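Local structure of peptidoglycan-N-acetylglucosamine deacetylase BC_1960 (Bacillus cereus, 4L1G) at residues Ala63-Gly68 and Asn187-Gln192. The protein removes the acetyl group from N-acetylglucosamine residues of peptidoglycan, and also of soluble chitin substrates and N-acetylchitooligomers, as a zinc-dependent polysaccharide deacetylase. Numbering follows the deposited sequence.
Sequences AYAFSG and NFMIVQ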
loop_
_atom_site.group_PDB
_atom_site.type_symbol
_atom_site.label_atom_id
_atom_site.label_comp_id
_atom_site.label_asym_id
_atom_site.label_seq_id
_atom_site.Cartn_x
_atom_site.Cartn_y
_atom_site.Cartn_z
ATOM N N ALA A 63 -15.550 -5.821 -1.904
ATOM C CA ALA A 63 -14.541 -5.481 -0.909
ATOM C C ALA A 63 -13.576 -4.481 -1.533
ATOM O O ALA A 63 -12.555 -4.860 -2.106
ATOM C CB ALA A 63 -13.803 -6.730 -0.450
ATOM N N TYR A 64 -13.907 -3.200 -1.411
ATOM C CA TYR A 64 -13.246 -2.155 -2.181
ATOM C C TYR A 64 -13.413 -0.806 -1.479
ATOM O O TYR A 64 -14.531 -0.407 -1.152
ATOM C CB TYR A 64 -13.871 -2.115 -3.578
ATOM C CG TYR A 64 -13.211 -1.194 -4.579
ATOM C CD1 TYR A 64 -11.941 -1.463 -5.070
ATOM C CD2 TYR A 64 -13.880 -0.077 -5.067
ATOM C CE1 TYR A 64 -11.344 -0.631 -5.997
ATOM C CE2 TYR A 64 -13.292 0.759 -5.997
ATOM C CZ TYR A 64 -12.024 0.477 -6.458
ATOM O OH TYR A 64 -11.434 1.308 -7.385
ATOM N N ALA A 65 -12.305 -0.109 -1.240
ATOM C CA ALA A 65 -12.361 1.182 -0.559
ATOM C C ALA A 65 -11.220 2.114 -0.954
ATOM O O ALA A 65 -10.169 1.668 -1.415
ATOM C CB ALA A 65 -12.385 0.986 0.954
ATOM N N PHE A 66 -11.442 3.413 -0.770
ATOM C CA PHE A 66 -10.433 4.430 -1.044
ATOM C C PHE A 66 -9.850 4.974 0.257
ATOM O O PHE A 66 -8.695 5.405 0.307
ATOM C CB PHE A 66 -11.042 5.582 -1.846
ATOM C CG PHE A 66 -11.415 5.213 -3.252
ATOM C CD1 PHE A 66 -12.658 4.665 -3.534
ATOM C CD2 PHE A 66 -10.524 5.417 -4.295
ATOM C CE1 PHE A 66 -13.003 4.324 -4.833
ATOM C CE2 PHE A 66 -10.864 5.080 -5.596
ATOM C CZ PHE A 66 -12.104 4.533 -5.864
ATOM N N SER A 67 -10.665 4.952 1.306
ATOM C CA SER A 67 -10.279 5.481 2.604
ATOM C C SER A 67 -11.062 4.771 3.709
ATOM O O SER A 67 -11.876 3.892 3.427
ATOM C CB SER A 67 -10.499 6.995 2.657
ATOM O OG SER A 67 -11.792 7.350 2.189
ATOM N N GLY A 68 -10.814 5.147 4.959
ATOM C CA GLY A 68 -11.383 4.433 6.087
ATOM C C GLY A 68 -12.395 5.208 6.914
ATOM O O GLY A 68 -12.902 6.243 6.478
ATOM N N ASN A 187 -12.032 -13.759 -1.205
ATOM C CA ASN A 187 -11.747 -13.243 0.134
ATOM C C ASN A 187 -10.568 -12.265 0.183
ATOM O O ASN A 187 -9.878 -12.159 1.197
ATOM C CB ASN A 187 -11.551 -14.391 1.135
ATOM C CG ASN A 187 -11.845 -13.981 2.562
ATOM O OD1 ASN A 187 -12.612 -13.048 2.809
ATOM N ND2 ASN A 187 -11.235 -14.679 3.515
ATOM N N PHE A 188 -10.341 -11.560 -0.922
ATOM C CA PHE A 188 -9.398 -10.447 -0.943
ATOM C C PHE A 188 -10.129 -9.160 -0.586
ATOM O O PHE A 188 -11.358 -9.098 -0.635
ATOM C CB PHE A 188 -8.787 -10.265 -2.335
ATOM C CG PHE A 188 -7.745 -11.286 -2.696
ATOM C CD1 PHE A 188 -6.468 -11.211 -2.163
ATOM C CD2 PHE A 188 -8.034 -12.298 -3.598
ATOM C CE1 PHE A 188 -5.500 -12.141 -2.509
ATOM C CE2 PHE A 188 -7.074 -13.231 -3.945
ATOM C CZ PHE A 188 -5.804 -13.151 -3.401
ATOM N N MET A 189 -9.370 -8.130 -0.230
ATOM C CA MET A 189 -9.910 -6.776 -0.210
ATOM C C MET A 189 -9.000 -5.854 -1.003
ATOM O O MET A 189 -7.781 -5.890 -0.861
ATOM C CB MET A 189 -10.103 -6.239 1.211
ATOM C CG MET A 189 -10.714 -4.841 1.212
ATOM S SD MET A 189 -11.238 -4.211 2.813
ATOM C CE MET A 189 -12.034 -2.683 2.317
ATOM N N ILE A 190 -9.601 -5.028 -1.851
ATOM C CA ILE A 190 -8.834 -4.104 -2.667
ATOM C C ILE A 190 -8.929 -2.691 -2.112
ATOM O O ILE A 190 -10.021 -2.157 -1.926
ATOM C CB ILE A 190 -9.297 -4.140 -4.132
ATOM C CG1 ILE A 190 -8.963 -5.508 -4.739
ATOM C CG2 ILE A 190 -8.656 -3.011 -4.924
ATOM C CD1 ILE A 190 -9.127 -5.579 -6.232
ATOM N N VAL A 191 -7.778 -2.096 -1.824
ATOM C CA VAL A 191 -7.752 -0.734 -1.307
ATOM C C VAL A 191 -6.938 0.176 -2.211
ATOM O O VAL A 191 -5.776 -0.105 -2.509
ATOM C CB VAL A 191 -7.199 -0.673 0.132
ATOM C CG1 VAL A 191 -7.076 0.774 0.593
ATOM C CG2 VAL A 191 -8.091 -1.465 1.078
ATOM N N GLN A 192 -7.563 1.258 -2.660
ATOM C CA GLN A 192 -6.868 2.265 -3.445
ATOM C C GLN A 192 -6.210 3.254 -2.492
ATOM O O GLN A 192 -5.479 2.858 -1.585
ATOM C CB GLN A 192 -7.843 2.986 -4.379
ATOM C CG GLN A 192 -8.649 2.064 -5.288
ATOM C CD GLN A 192 -7.868 1.586 -6.502
ATOM O OE1 GLN A 192 -6.640 1.656 -6.536
ATOM N NE2 GLN A 192 -8.586 1.101 -7.511
#
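Y64 and A65 pair in parallel register with I190 and V191, adding the short strand 64-65 to the edge of a small three-stranded sheet in this polysaccharide deacetylase. Three backbone bonds zip the pair: I190 N gives a nearly straight bond to A63 O (3.0 Å), A65 N reaches I190 O at 3.1 Å, and Q192 N reaches A65 O. I190 O also receives a CA-H...O contact from Y64 CA. On the face carrying Y64 and I190, the tyrosine CG stands anti to the backbone N (chi1 -173°); the ring comes near the neighbouring strand edge-on, and I190 CG2 lies at that edge, 3.6 Å from Y64 CD1. Farther out, Q192 bends at its second torsion, and its NE2 donates to Y64 OH (2.9 Å, 170° at the hydrogen). The hydroxyl oxygen lies almost in the amide plane, while the ring and amide planes stand 79° apart. NE2 also makes a weak hydrogen bond to G173 O. F66 runs alongside Q192, its CD2 3.6 Å from Q192 CB. On the other face the extended M189 chain brings CE against A65 CB (3.9 Å), and its CG lies near A63 CB. The Q192 side chain is about 8 Å from those of D80, the predicted proton acceptor, and the zinc ligand H131. Helix 177-185 packs L180 against Y64 and I190, and its T184 OG1 is hydrogen-bonded to A63 N; strand 189-191 runs between strands 64-65 and 167-168.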